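Local coordinates for protein putative NADP oxidoreductase BF3122 (PDB 3D1L) that probably acts as an NADP-dependent oxidoreductase, joining a Rossmann-type nucleotide-binding domain to a helical dimerisation domain, although its natural substrate is unknown, at residues L174-A177 with A178-C182; N183-N186 with H187-L191; Y164-D167 with S168-K172; L207-I210 with D211-A214; Y255-L258 with S259-I262. All blocks are in the same frame, centred on the assembly; numbering follows the deposited sequence. Where two conformers were deposited one is given.

Contact 1. Residues L174-A177 with A178-C182; sequences LHLA and AVFTC. With MPR (2-mercapto-propion aldehyde), chain E.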
loop_
_atom_site.group_PDB
_atom_site.type_symbol
_atom_site.label_atom_id
_atom_site.label_comp_id
_atom_site.label_asym_id
_atom_site.label_seq_id
_atom_site.Cartn_x
_atom_site.Cartn_y
_atom_site.Cartn_z
ATOM N N LEU B 174 -15.883 -12.433 -7.604
ATOM C CA LEU B 174 -14.463 -12.253 -7.356
ATOM C C LEU B 174 -14.087 -10.801 -7.623
ATOM O O LEU B 174 -13.358 -10.194 -6.851
ATOM C CB LEU B 174 -13.652 -13.185 -8.247
ATOM C CG LEU B 174 -13.741 -14.665 -7.884
ATOM C CD1 LEU B 174 -13.282 -15.506 -9.081
ATOM C CD2 LEU B 174 -12.897 -14.988 -6.638
ATOM N N HIS B 175 -14.594 -10.251 -8.719
ATOM C CA HIS B 175 -14.292 -8.878 -9.076
ATOM C C HIS B 175 -14.794 -7.899 -8.024
ATOM O O HIS B 175 -14.106 -6.935 -7.694
ATOM C CB HIS B 175 -14.825 -8.529 -10.488
ATOM C CG HIS B 175 -14.413 -7.164 -10.966
ATOM N ND1 HIS B 175 -15.152 -6.428 -11.866
ATOM C CD2 HIS B 175 -13.348 -6.391 -10.641
ATOM C CE1 HIS B 175 -14.559 -5.271 -12.089
ATOM N NE2 HIS B 175 -13.459 -5.220 -11.358
ATOM N N LEU B 176 -15.975 -8.141 -7.473
ATOM C CA LEU B 176 -16.474 -7.257 -6.415
ATOM C C LEU B 176 -15.542 -7.256 -5.214
ATOM O O LEU B 176 -15.177 -6.197 -4.693
ATOM C CB LEU B 176 -17.907 -7.620 -5.991
ATOM C CG LEU B 176 -18.469 -6.931 -4.731
ATOM C CD1 LEU B 176 -18.766 -5.438 -4.941
ATOM C CD2 LEU B 176 -19.717 -7.640 -4.237
ATOM N N ALA B 177 -15.147 -8.449 -4.779
ATOM C CA ALA B 177 -14.182 -8.579 -3.688
ATOM C C ALA B 177 -12.826 -7.923 -4.024
ATOM O O ALA B 177 -12.171 -7.347 -3.163
ATOM C CB ALA B 177 -14.015 -10.065 -3.326
ATOM N N ALA B 178 -12.419 -8.007 -5.286
ATOM C CA ALA B 178 -11.146 -7.423 -5.760
ATOM C C ALA B 178 -11.217 -5.915 -5.756
ATOM O O ALA B 178 -10.197 -5.252 -5.664
ATOM C CB ALA B 178 -10.813 -7.924 -7.194
ATOM N N VAL B 179 -12.409 -5.347 -5.931
ATOM C CA VAL B 179 -12.466 -3.882 -5.891
ATOM C C VAL B 179 -12.119 -3.396 -4.472
ATOM O O VAL B 179 -11.332 -2.437 -4.307
ATOM C CB VAL B 179 -13.822 -3.292 -6.400
ATOM C CG1 VAL B 179 -13.901 -1.788 -6.085
ATOM C CG2 VAL B 179 -14.016 -3.539 -7.883
ATOM N N PHE B 180 -12.689 -4.050 -3.451
ATOM C CA PHE B 180 -12.275 -3.783 -2.054
ATOM C C PHE B 180 -10.808 -4.049 -1.862
ATOM O O PHE B 180 -10.049 -3.225 -1.340
ATOM C CB PHE B 180 -13.073 -4.659 -1.070
ATOM C CG PHE B 180 -14.481 -4.193 -0.868
ATOM C CD1 PHE B 180 -14.771 -3.244 0.108
ATOM C CD2 PHE B 180 -15.507 -4.655 -1.689
ATOM C CE1 PHE B 180 -16.088 -2.789 0.291
ATOM C CE2 PHE B 180 -16.826 -4.206 -1.511
ATOM C CZ PHE B 180 -17.107 -3.266 -0.518
ATOM N N THR B 181 -10.403 -5.240 -2.273
ATOM C CA THR B 181 -9.047 -5.686 -1.994
ATOM C C THR B 181 -7.986 -4.802 -2.613
ATOM O O THR B 181 -6.950 -4.567 -1.983
ATOM C CB THR B 181 -8.828 -7.137 -2.423
ATOM O OG1 THR B 181 -9.689 -7.963 -1.632
ATOM C CG2 THR B 181 -7.392 -7.537 -2.161
ATOM N N CYS B 182 -8.213 -4.353 -3.845
ATOM C CA CYS B 182 -7.166 -3.636 -4.599
ATOM C C CYS B 182 -7.444 -2.151 -4.746
ATOM O O CYS B 182 -6.565 -1.309 -4.514
ATOM C CB CYS B 182 -7.065 -4.172 -6.030
ATOM S SG CYS B 182 -6.536 -5.893 -6.254
HETATM C C1 MPR E . -10.441 -4.701 -10.287
HETATM O O MPR E . -10.971 -3.558 -10.386
HETATM C C2 MPR E . -9.442 -5.150 -9.265
HETATM C C3 MPR E . -8.586 -6.359 -9.615
HETATM S S3 MPR E . -6.984 -6.323 -8.751
#
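His175 and Val179 meet one turn apart on helix 168-198, Val179 CG2 lying obliquely to the imidazole, 3.9 Å from His175 NE2. Main-chain bonds set the spacing. Ala178 N donates to Leu174 O at 2.8 Å, and Val179 N to His175 O, with a second, weak bond to Leu176 O. Thr181 grips Ala177 O twice: its N makes the usual helical bond, while OG1, 3.0 Å from Ala177 O, donates from well above the carbonyl plane. A chi1 of -64° swings that hydroxyl back over the preceding turn.

The apolar touches lie on another side of the helix. Leu176 and Phe180 run side by side in the same direction, with Leu176 CD1 4.1 Å from Phe180 CE2. The edge of the Phe180 ring also brings CD2 to within 3.4 Å of Leu176 O.

The remaining contacts are to the bound 2-mercapto-propion aldehyde. Its S3 is linked to Cys182 SG at 2.6 Å, stretched for a disulfide, so the exact bond geometry is doubtful. The aldehyde end comes to the edge of the His175 ring, with C1 in the ring plane, and NE2 makes a weak hydrogen bond to MPR O at 3.1 Å. Ser104 OG holds ND1 on the far side of the imidazole, and Ala178 CB lies 3.6 Å from MPR C3.

One helix face thus offers a thiol that can be modified and, about two turns earlier, an imidazole N-H able to meet a carbonyl oxygen.

Contact 2. Residues N183-N186 with H187-L191; sequences NFTN and HMYAL. With MPR (2-mercapto-propion aldehyde), chain E.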
loop_
_atom_site.group_PDB
_atom_site.type_symbol
_atom_site.label_atom_id
_atom_site.label_comp_id
_atom_site.label_asym_id
_atom_site.label_seq_id
_atom_site.Cartn_x
_atom_site.Cartn_y
_atom_site.Cartn_z
ATOM N N ASN B 183 -8.638 -1.833 -5.245
ATOM C CA ASN B 183 -8.960 -0.464 -5.631
ATOM C C ASN B 183 -9.102 0.416 -4.405
ATOM O O ASN B 183 -8.492 1.487 -4.347
ATOM C CB ASN B 183 -10.265 -0.420 -6.437
ATOM C CG ASN B 183 -10.159 -1.119 -7.782
ATOM O OD1 ASN B 183 -11.176 -1.379 -8.420
ATOM N ND2 ASN B 183 -8.934 -1.427 -8.218
ATOM N N PHE B 184 -9.920 -0.027 -3.441
ATOM C CA PHE B 184 -10.188 0.761 -2.229
ATOM C C PHE B 184 -8.952 0.805 -1.308
ATOM O O PHE B 184 -8.713 1.784 -0.616
ATOM C CB PHE B 184 -11.404 0.235 -1.462
ATOM C CG PHE B 184 -12.707 0.323 -2.238
ATOM C CD1 PHE B 184 -12.801 1.091 -3.395
ATOM C CD2 PHE B 184 -13.846 -0.343 -1.787
ATOM C CE1 PHE B 184 -14.008 1.178 -4.097
ATOM C CE2 PHE B 184 -15.064 -0.251 -2.476
ATOM C CZ PHE B 184 -15.141 0.512 -3.634
ATOM N N THR B 185 -8.202 -0.289 -1.287
ATOM C CA THR B 185 -6.965 -0.358 -0.530
ATOM C C THR B 185 -5.959 0.655 -1.054
ATOM O O THR B 185 -5.394 1.431 -0.281
ATOM C CB THR B 185 -6.372 -1.767 -0.588
ATOM O OG1 THR B 185 -7.157 -2.645 0.247
ATOM C CG2 THR B 185 -4.909 -1.740 -0.052
ATOM N N ASN B 186 -5.735 0.672 -2.364
ATOM C CA ASN B 186 -4.805 1.654 -2.937
ATOM C C ASN B 186 -5.297 3.073 -2.654
ATOM O O ASN B 186 -4.489 3.959 -2.382
ATOM C CB ASN B 186 -4.604 1.444 -4.453
ATOM C CG ASN B 186 -3.578 2.392 -5.024
ATOM O OD1 ASN B 186 -2.364 2.150 -4.937
ATOM N ND2 ASN B 186 -4.049 3.501 -5.577
ATOM N N HIS B 187 -6.617 3.285 -2.688
ATOM C CA HIS B 187 -7.172 4.614 -2.354
ATOM C C HIS B 187 -6.821 5.024 -0.926
ATOM O O HIS B 187 -6.533 6.184 -0.689
ATOM C CB HIS B 187 -8.687 4.699 -2.579
ATOM C CG HIS B 187 -9.243 6.088 -2.427
ATOM N ND1 HIS B 187 -8.827 7.149 -3.206
ATOM C CD2 HIS B 187 -10.171 6.591 -1.579
ATOM C CE1 HIS B 187 -9.480 8.243 -2.847
ATOM N NE2 HIS B 187 -10.299 7.931 -1.860
HETATM N N MSE B 188 -6.805 4.077 0.017
HETATM C CA MSE B 188 -6.360 4.389 1.393
HETATM C C MSE B 188 -4.924 4.893 1.428
HETATM O O MSE B 188 -4.585 5.806 2.212
HETATM C CB MSE B 188 -6.510 3.172 2.332
HETATM C CG MSE B 188 -7.915 2.594 2.443
HETATM SE SE MSE B 188 -9.149 3.914 3.121
HETATM C CE MSE B 188 -9.948 4.593 1.540
ATOM N N TYR B 189 -4.076 4.285 0.602
ATOM C CA TYR B 189 -2.690 4.735 0.414
ATOM C C TYR B 189 -2.659 6.132 -0.158
ATOM O O TYR B 189 -1.807 6.934 0.229
ATOM C CB TYR B 189 -1.897 3.838 -0.563
ATOM C CG TYR B 189 -1.817 2.352 -0.239
ATOM C CD1 TYR B 189 -2.047 1.860 1.048
ATOM C CD2 TYR B 189 -1.474 1.451 -1.242
ATOM C CE1 TYR B 189 -1.981 0.498 1.307
ATOM C CE2 TYR B 189 -1.374 0.105 -1.003
ATOM C CZ TYR B 189 -1.638 -0.381 0.264
ATOM O OH TYR B 189 -1.536 -1.751 0.450
ATOM N N ALA B 190 -3.560 6.405 -1.111
ATOM C CA ALA B 190 -3.625 7.713 -1.795
ATOM C C ALA B 190 -4.019 8.857 -0.863
ATOM O O ALA B 190 -3.467 9.951 -0.963
ATOM C CB ALA B 190 -4.558 7.655 -2.983
ATOM N N LEU B 191 -4.995 8.599 0.011
ATOM C CA LEU B 191 -5.440 9.545 1.025
ATOM C C LEU B 191 -4.341 9.810 2.047
ATOM O O LEU B 191 -4.067 10.962 2.349
ATOM C CB LEU B 191 -6.695 9.043 1.731
ATOM C CG LEU B 191 -7.960 8.956 0.872
ATOM C CD1 LEU B 191 -9.092 8.395 1.703
ATOM C CD2 LEU B 191 -8.314 10.325 0.294
HETATM C C1 MPR E . -10.441 -4.701 -10.287
HETATM O O MPR E . -10.971 -3.558 -10.386
HETATM C C2 MPR E . -9.442 -5.150 -9.265
HETATM C C3 MPR E . -8.586 -6.359 -9.615
HETATM S S3 MPR E . -6.984 -6.323 -8.751
#
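Thr185 and Tyr189 form a one-turn, side-by-side contact in the middle of the long helix 168-198, on a stretch buried against the second subunit. The Thr185 methyl CG2 lies over the ring face at its phenol end, 3.4 Å from Tyr189 OH. Thr185 O lies 3.6 Å above the plane of the Tyr189 ring, toward its rim, so the phenol is laid over the turn that precedes it. With chi1 of Thr185 at -74°, CG2 stands anti to the backbone N and faces the tyrosine, while OG1 turns back to bond Thr181 O.

Asn186 comes at the same ring from across, its amide plane 73° from the ring plane and OD1 3.9 Å from Tyr189 CD2. Its ND2 is held by Pro222 O and Gln226 OE1 of the second subunit. The regular helical bonds run beneath: Met188 N to Phe184 O at 3.0 Å, and Ala190 N to Asn186 O at 2.9 Å. One face of the His187 ring takes Leu191 CG 3.7 Å above its plane, offset toward the rim. His187 NE2 bonds Ser261 OG of the second subunit. At the start of the stretch, Asn183 belongs to the 2-mercapto-propion aldehyde pocket.

Of the buried polar groups, Thr185 OG1 is thus paired back along the helix, whereas Asn186 ND2 and His187 NE2 bond across the dimer and couple this turn to the second subunit.

Contact 3. Residues Y164-D167 with S168-K172; sequences YDAD and SEQRK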
loop_
_atom_site.group_PDB
_atom_site.type_symbol
_atom_site.label_atom_id
_atom_site.label_comp_id
_atom_site.label_asym_id
_atom_site.label_seq_id
_atom_site.Cartn_x
_atom_site.Cartn_y
_atom_site.Cartn_z
ATOM N N TYR B 164 -7.995 -21.017 -13.661
ATOM C CA TYR B 164 -9.223 -21.591 -13.114
ATOM C C TYR B 164 -10.367 -21.439 -14.090
ATOM O O TYR B 164 -10.444 -20.435 -14.800
ATOM C CB TYR B 164 -9.618 -20.905 -11.806
ATOM C CG TYR B 164 -8.542 -20.919 -10.749
ATOM C CD1 TYR B 164 -8.115 -22.111 -10.183
ATOM C CD2 TYR B 164 -7.938 -19.730 -10.327
ATOM C CE1 TYR B 164 -7.130 -22.128 -9.222
ATOM C CE2 TYR B 164 -6.943 -19.735 -9.353
ATOM C CZ TYR B 164 -6.551 -20.937 -8.809
ATOM O OH TYR B 164 -5.585 -20.962 -7.840
ATOM N N ASP B 165 -11.233 -22.450 -14.142
ATOM C CA ASP B 165 -12.506 -22.341 -14.841
ATOM C C ASP B 165 -13.438 -21.626 -13.890
ATOM O O ASP B 165 -13.609 -22.040 -12.730
ATOM C CB ASP B 165 -13.100 -23.726 -15.091
ATOM C CG ASP B 165 -12.302 -24.547 -16.080
ATOM O OD1 ASP B 165 -12.405 -24.269 -17.279
ATOM O OD2 ASP B 165 -11.586 -25.489 -15.663
ATOM N N ALA B 166 -14.064 -20.559 -14.364
ATOM C CA ALA B 166 -15.084 -19.897 -13.536
ATOM C C ALA B 166 -16.207 -19.340 -14.408
ATOM O O ALA B 166 -15.951 -18.915 -15.547
ATOM C CB ALA B 166 -14.439 -18.799 -12.657
ATOM N N ASP B 167 -17.440 -19.375 -13.916
ATOM C CA ASP B 167 -18.627 -18.815 -14.584
ATOM C C ASP B 167 -18.683 -17.296 -14.473
ATOM O O ASP B 167 -17.950 -16.707 -13.663
ATOM C CB ASP B 167 -19.890 -19.362 -13.924
ATOM C CG ASP B 167 -20.252 -20.734 -14.416
ATOM O OD1 ASP B 167 -19.573 -21.236 -15.347
ATOM O OD2 ASP B 167 -21.226 -21.307 -13.880
ATOM N N SER B 168 -19.591 -16.665 -15.219
ATOM C CA SER B 168 -19.693 -15.210 -15.190
ATOM C C SER B 168 -20.117 -14.735 -13.797
ATOM O O SER B 168 -19.708 -13.658 -13.337
ATOM C CB SER B 168 -20.642 -14.703 -16.279
ATOM O OG SER B 168 -19.970 -14.606 -17.535
ATOM N N GLU B 169 -20.912 -15.588 -13.140
ATOM C CA GLU B 169 -21.463 -15.344 -11.816
ATOM C C GLU B 169 -20.364 -15.406 -10.758
ATOM O O GLU B 169 -20.202 -14.474 -9.987
ATOM C CB GLU B 169 -22.615 -16.333 -11.529
ATOM C CG GLU B 169 -23.188 -16.254 -10.110
ATOM C CD GLU B 169 -24.553 -16.941 -9.964
ATOM O OE1 GLU B 169 -24.903 -17.815 -10.804
ATOM O OE2 GLU B 169 -25.285 -16.612 -8.994
ATOM N N GLN B 170 -19.590 -16.483 -10.729
ATOM C CA GLN B 170 -18.413 -16.523 -9.856
ATOM C C GLN B 170 -17.485 -15.336 -10.127
ATOM O O GLN B 170 -16.914 -14.778 -9.198
ATOM C CB GLN B 170 -17.618 -17.815 -10.039
ATOM C CG GLN B 170 -18.243 -19.135 -9.537
ATOM C CD GLN B 170 -17.482 -20.358 -10.078
ATOM O OE1 GLN B 170 -17.133 -20.398 -11.259
ATOM N NE2 GLN B 170 -17.204 -21.334 -9.213
ATOM N N ARG B 171 -17.317 -14.959 -11.390
ATOM C CA ARG B 171 -16.296 -13.963 -11.760
ATOM C C ARG B 171 -16.716 -12.544 -11.302
ATOM O O ARG B 171 -15.902 -11.754 -10.837
ATOM C CB ARG B 171 -15.994 -14.024 -13.266
ATOM C CG ARG B 171 -14.893 -13.063 -13.734
ATOM C CD ARG B 171 -14.631 -13.121 -15.240
ATOM N NE ARG B 171 -15.779 -12.708 -16.057
ATOM C CZ ARG B 171 -16.570 -13.551 -16.715
ATOM N NH1 ARG B 171 -16.335 -14.859 -16.669
ATOM N NH2 ARG B 171 -17.588 -13.081 -17.435
ATOM N N LYS B 172 -17.999 -12.240 -11.423
ATOM C CA LYS B 172 -18.517 -11.000 -10.867
ATOM C C LYS B 172 -18.238 -10.907 -9.372
ATOM O O LYS B 172 -17.785 -9.876 -8.894
ATOM C CB LYS B 172 -20.015 -10.842 -11.128
ATOM C CG LYS B 172 -20.335 -9.729 -12.084
ATOM C CD LYS B 172 -21.621 -8.960 -11.689
ATOM C CE LYS B 172 -22.856 -9.867 -11.719
ATOM N NZ LYS B 172 -24.068 -9.153 -11.188
HETATM O O HOH W 1 -14.017 -16.639 -16.000
#
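Asp167 and Gln170 fasten the first turn of helix 168-198 to the loop that enters it. Asp167 N donates to Gln170 OE1 at 2.9 Å, the N-H arriving in the plane of the amide carbonyl with an angle of 158° at the hydrogen. Gln170 CG sits beside its own backbone N (chi1 -70°), and the chain then extends, which carries OE1 back over the helix start. There it also lies 3.4 Å from Ala166 CB. This is the N3 half of a capping box; Asp167, at the N-cap position, does not return a side-chain bond.

Arg171 N meets Asp167 O at 2.9 Å and closes the first helical turn. The Arg171 side chain bends at chi3 (63°), so that its guanidinium comes round toward the loop. One water bridges it there, accepting from Arg171 NH1 at 3.0 Å and donating to Ala166 O. Within the helix start, Arg171 NH2 donates to Ser168 OG at 2.8 Å, the serine oxygen tilted out of the guanidinium plane.

Further out, Glu142 on the neighbouring strand 139-143 binds both groups, as a salt bridge to Arg171 NH1 and a hydrogen bond to Ser168 OG. Ile105 O takes another bond from NH2. The buried guanidinium is thus met by a carboxylate and several neutral oxygens, a setting likely to keep it charged and firmly oriented where strand 163-165 hands over to the helix.

Contact 4. Residues L207-I210 with D211-A214; sequences LPLI and DETA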
loop_
_atom_site.group_PDB
_atom_site.type_symbol
_atom_site.label_atom_id
_atom_site.label_comp_id
_atom_site.label_asym_id
_atom_site.label_seq_id
_atom_site.Cartn_x
_atom_site.Cartn_y
_atom_site.Cartn_z
ATOM N N LEU B 207 5.540 2.920 3.628
ATOM C CA LEU B 207 5.833 1.641 2.975
ATOM C C LEU B 207 6.071 0.447 3.912
ATOM O O LEU B 207 5.463 -0.602 3.700
ATOM C CB LEU B 207 6.951 1.769 1.911
ATOM C CG LEU B 207 6.641 2.667 0.699
ATOM C CD1 LEU B 207 7.914 2.919 -0.150
ATOM C CD2 LEU B 207 5.481 2.138 -0.162
ATOM N N PRO B 208 6.948 0.588 4.931
ATOM C CA PRO B 208 7.091 -0.453 5.964
ATOM C C PRO B 208 5.761 -0.935 6.553
ATOM O O PRO B 208 5.580 -2.145 6.748
ATOM C CB PRO B 208 7.891 0.257 7.078
ATOM C CG PRO B 208 8.700 1.263 6.388
ATOM C CD PRO B 208 7.893 1.703 5.154
ATOM N N LEU B 209 4.857 0.007 6.843
ATOM C CA LEU B 209 3.556 -0.311 7.439
ATOM C C LEU B 209 2.613 -0.970 6.432
ATOM O O LEU B 209 1.845 -1.871 6.774
ATOM C CB LEU B 209 2.925 0.955 8.047
ATOM C CG LEU B 209 3.785 1.706 9.090
ATOM C CD1 LEU B 209 3.088 2.963 9.579
ATOM C CD2 LEU B 209 4.104 0.817 10.257
ATOM N N ILE B 210 2.684 -0.496 5.196
ATOM C CA ILE B 210 1.932 -1.069 4.064
ATOM C C ILE B 210 2.320 -2.537 3.850
ATOM O O ILE B 210 1.445 -3.404 3.678
ATOM C CB ILE B 210 2.160 -0.230 2.761
ATOM C CG1 ILE B 210 1.368 1.080 2.855
ATOM C CG2 ILE B 210 1.779 -1.025 1.490
ATOM C CD1 ILE B 210 1.580 2.032 1.726
ATOM N N ASP B 211 3.631 -2.792 3.880
ATOM C CA ASP B 211 4.187 -4.132 3.766
ATOM C C ASP B 211 3.753 -5.050 4.903
ATOM O O ASP B 211 3.339 -6.178 4.646
ATOM C CB ASP B 211 5.718 -4.097 3.720
ATOM C CG ASP B 211 6.251 -3.535 2.422
ATOM O OD1 ASP B 211 5.450 -3.207 1.492
ATOM O OD2 ASP B 211 7.485 -3.421 2.331
ATOM N N GLU B 212 3.866 -4.575 6.145
ATOM C CA GLU B 212 3.450 -5.324 7.345
ATOM C C GLU B 212 1.975 -5.705 7.266
ATOM O O GLU B 212 1.586 -6.826 7.552
ATOM C CB GLU B 212 3.702 -4.488 8.615
ATOM C CG GLU B 212 3.487 -5.227 9.964
ATOM C CD GLU B 212 3.553 -4.299 11.203
ATOM O OE1 GLU B 212 3.123 -3.126 11.117
ATOM O OE2 GLU B 212 4.025 -4.744 12.278
ATOM N N THR B 213 1.150 -4.733 6.890
ATOM C CA THR B 213 -0.308 -4.912 6.853
ATOM C C THR B 213 -0.704 -5.995 5.849
ATOM O O THR B 213 -1.561 -6.828 6.143
ATOM C CB THR B 213 -1.002 -3.569 6.540
ATOM O OG1 THR B 213 -0.608 -2.625 7.539
ATOM C CG2 THR B 213 -2.508 -3.694 6.524
ATOM N N ALA B 214 -0.060 -5.993 4.688
ATOM C CA ALA B 214 -0.283 -7.031 3.685
ATOM C C ALA B 214 0.239 -8.401 4.135
ATOM O O ALA B 214 -0.488 -9.398 4.050
ATOM C CB ALA B 214 0.331 -6.626 2.355
#
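Leu207 O and Pro208 O accept Asp211 N and Glu212 N at 2.9 and 3.0 Å, so helix 207-219 is regular from its first turn. The next carbonyl carries the polar side-chain contact. Leu209 O takes both Thr213 N and Thr213 OG1, the hydroxyl at 2.7 Å, and the two donors reach it from opposite faces of its carbonyl plane. Thr213 manages this with OG1 beside its own backbone N (chi1 -58°), directed back along the helix. Its buried hydroxyl is thereby satisfied by the Leu209 carbonyl of the preceding turn. Ile210 O closes the series with Ala214 N at 3.2 Å.

Asp211 folds its carboxylate back beside the first turn. OD1 and Leu207 O, 3.4 Å apart, are two acceptors and do not bond; OD1 is hydrogen-bonded instead to His218 NE2 of the second subunit. Leu209 and Glu212 lie alongside each other, pointing the same way. Leu209 lines a 2-mercapto-propion aldehyde pocket with Thr227 and Gly228, consistent with this helix bordering the site beside the second subunit.

The helix packs between helix 168-198 of its own chain and the second subunit. Tyr189, on the former, rests its OH against Ile210 CG2. From the second subunit, Thr181 and Cys182 of the corresponding long helix pack on Ile210 and Thr213, while Thr125 of that subunit touches Pro208 and Glu212.

Contact 5. Residues Y255-L258 with S259-I262; sequences YELL and SRSI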
loop_
_atom_site.group_PDB
_atom_site.type_symbol
_atom_site.label_atom_id
_atom_site.label_comp_id
_atom_site.label_asym_id
_atom_site.label_seq_id
_atom_site.Cartn_x
_atom_site.Cartn_y
_atom_site.Cartn_z
ATOM N N TYR B 255 -13.497 8.465 7.105
ATOM C CA TYR B 255 -12.827 8.043 8.332
ATOM C C TYR B 255 -13.871 7.559 9.357
ATOM O O TYR B 255 -13.705 6.510 9.984
ATOM C CB TYR B 255 -11.971 9.184 8.913
ATOM C CG TYR B 255 -11.206 8.793 10.165
ATOM C CD1 TYR B 255 -9.844 8.486 10.104
ATOM C CD2 TYR B 255 -11.848 8.722 11.413
ATOM C CE1 TYR B 255 -9.131 8.114 11.251
ATOM C CE2 TYR B 255 -11.142 8.351 12.568
ATOM C CZ TYR B 255 -9.790 8.042 12.474
ATOM O OH TYR B 255 -9.090 7.673 13.593
ATOM N N GLU B 256 -14.948 8.325 9.508
ATOM C CA GLU B 256 -15.960 8.041 10.516
ATOM C C GLU B 256 -16.702 6.735 10.245
ATOM O O GLU B 256 -16.866 5.913 11.144
ATOM C CB GLU B 256 -16.925 9.220 10.631
ATOM C CG GLU B 256 -18.255 8.872 11.260
ATOM C CD GLU B 256 -19.003 10.086 11.723
ATOM O OE1 GLU B 256 -18.696 11.205 11.252
ATOM O OE2 GLU B 256 -19.895 9.915 12.573
ATOM N N LEU B 257 -17.126 6.546 8.997
ATOM C CA LEU B 257 -17.858 5.347 8.584
ATOM C C LEU B 257 -16.972 4.090 8.531
ATOM O O LEU B 257 -17.399 3.006 8.902
ATOM C CB LEU B 257 -18.543 5.597 7.241
ATOM C CG LEU B 257 -19.646 6.663 7.190
ATOM C CD1 LEU B 257 -20.027 6.879 5.743
ATOM C CD2 LEU B 257 -20.880 6.298 8.022
ATOM N N LEU B 258 -15.728 4.244 8.095
ATOM C CA LEU B 258 -14.760 3.140 8.158
ATOM C C LEU B 258 -14.497 2.716 9.612
ATOM O O LEU B 258 -14.435 1.523 9.922
ATOM C CB LEU B 258 -13.450 3.503 7.426
ATOM C CG LEU B 258 -13.558 3.574 5.891
ATOM C CD1 LEU B 258 -12.431 4.411 5.223
ATOM C CD2 LEU B 258 -13.621 2.184 5.241
ATOM N N SER B 259 -14.365 3.694 10.503
ATOM C CA SER B 259 -14.166 3.417 11.925
ATOM C C SER B 259 -15.420 2.731 12.466
ATOM O O SER B 259 -15.333 1.685 13.105
ATOM C CB SER B 259 -13.873 4.709 12.697
ATOM O OG SER B 259 -12.605 5.232 12.339
ATOM N N ARG B 260 -16.583 3.316 12.179
ATOM C CA ARG B 260 -17.871 2.753 12.566
ATOM C C ARG B 260 -17.923 1.303 12.110
ATOM O O ARG B 260 -18.363 0.431 12.855
ATOM C CB ARG B 260 -18.998 3.549 11.905
ATOM C CG ARG B 260 -20.387 3.320 12.477
ATOM C CD ARG B 260 -21.454 4.210 11.807
ATOM N NE ARG B 260 -21.219 5.643 12.031
ATOM C CZ ARG B 260 -22.063 6.612 11.666
ATOM N NH1 ARG B 260 -23.212 6.313 11.051
ATOM N NH2 ARG B 260 -21.760 7.886 11.917
ATOM N N SER B 261 -17.422 1.064 10.891
ATOM C CA SER B 261 -17.521 -0.214 10.217
ATOM C C SER B 261 -16.637 -1.257 10.882
ATOM O O SER B 261 -17.066 -2.401 11.073
ATOM C CB SER B 261 -17.144 -0.063 8.737
ATOM O OG SER B 261 -17.413 -1.257 8.031
ATOM N N ILE B 262 -15.401 -0.872 11.215
ATOM C CA ILE B 262 -14.502 -1.748 11.971
ATOM C C ILE B 262 -15.183 -2.113 13.302
ATOM O O ILE B 262 -15.277 -3.290 13.649
ATOM C CB ILE B 262 -13.119 -1.093 12.200
ATOM C CG1 ILE B 262 -12.293 -1.038 10.897
ATOM C CG2 ILE B 262 -12.344 -1.799 13.341
ATOM C CD1 ILE B 262 -11.274 0.092 10.877
HETATM O O HOH W 2 -10.019 4.684 13.640
#
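Arg260 lies alongside two residues of the preceding turn of helix 249-264, Glu256 and Leu257. Its NH2 donates to Glu256 OE2 at 2.8 Å in a salt bridge. The oxygen is in the guanidinium plane, but NH2 stands above the carboxylate plane, the two groups being turned 70° against each other. Leu257 CD2 sits over the centre of one guanidinium face, 3.8 Å above it. The arginine chain starts with CG anti to the backbone N and then bends at chi3 (-63°), which brings the flat group over the leucine.

Ser259 works on another side of the helix. Its OG and N both donate to Tyr255 O, each at 2.9 Å, from opposite faces of the carbonyl plane. The hydroxyl lies obliquely to the Tyr255 ring, 3.5 Å from CE2. A water donates to Ser259 OG and also binds Tyr255 OH at 3.1 Å, and that phenol is further fixed by His241 ND1.

Leu258 contributes mainly through its carbonyl, which accepts Ile262 N at 2.9 Å. Its side chain packs on Met188 of both chains; Leu257 meets Leu257 of the second subunit, and Ser261 OG bonds His187 NE2 there, placing the helix at the dimer interface. The i to i+4 salt bridge and the serine hydroxyl returning to the carbonyl one turn back are both common in helices, here in a C-terminal helical region related by family to the 6PGD C-terminal domains.

From the N terminus the contacts run in series: 3, 1, 2, 4, 5. None nests in or crosses another, and each closes only a turn of local chain. Contact 3 joins edge strand 163-165 to helix 168-198, and contacts 1 and 2 continue along that helix. They are coupled through Val179 O and Phe184 N, 2.9 Å apart in a probable hydrogen bond. The helix then reaches the C-terminal helices: contact 2 touches contact 4 where Tyr189 meets Ile210, and contact 5 where Met188 meets Leu258. Contacts 4 and 5 do not touch, their nearest atoms being about 10 Å apart. Contacts 1, 2, 4 and 5 all face the second subunit.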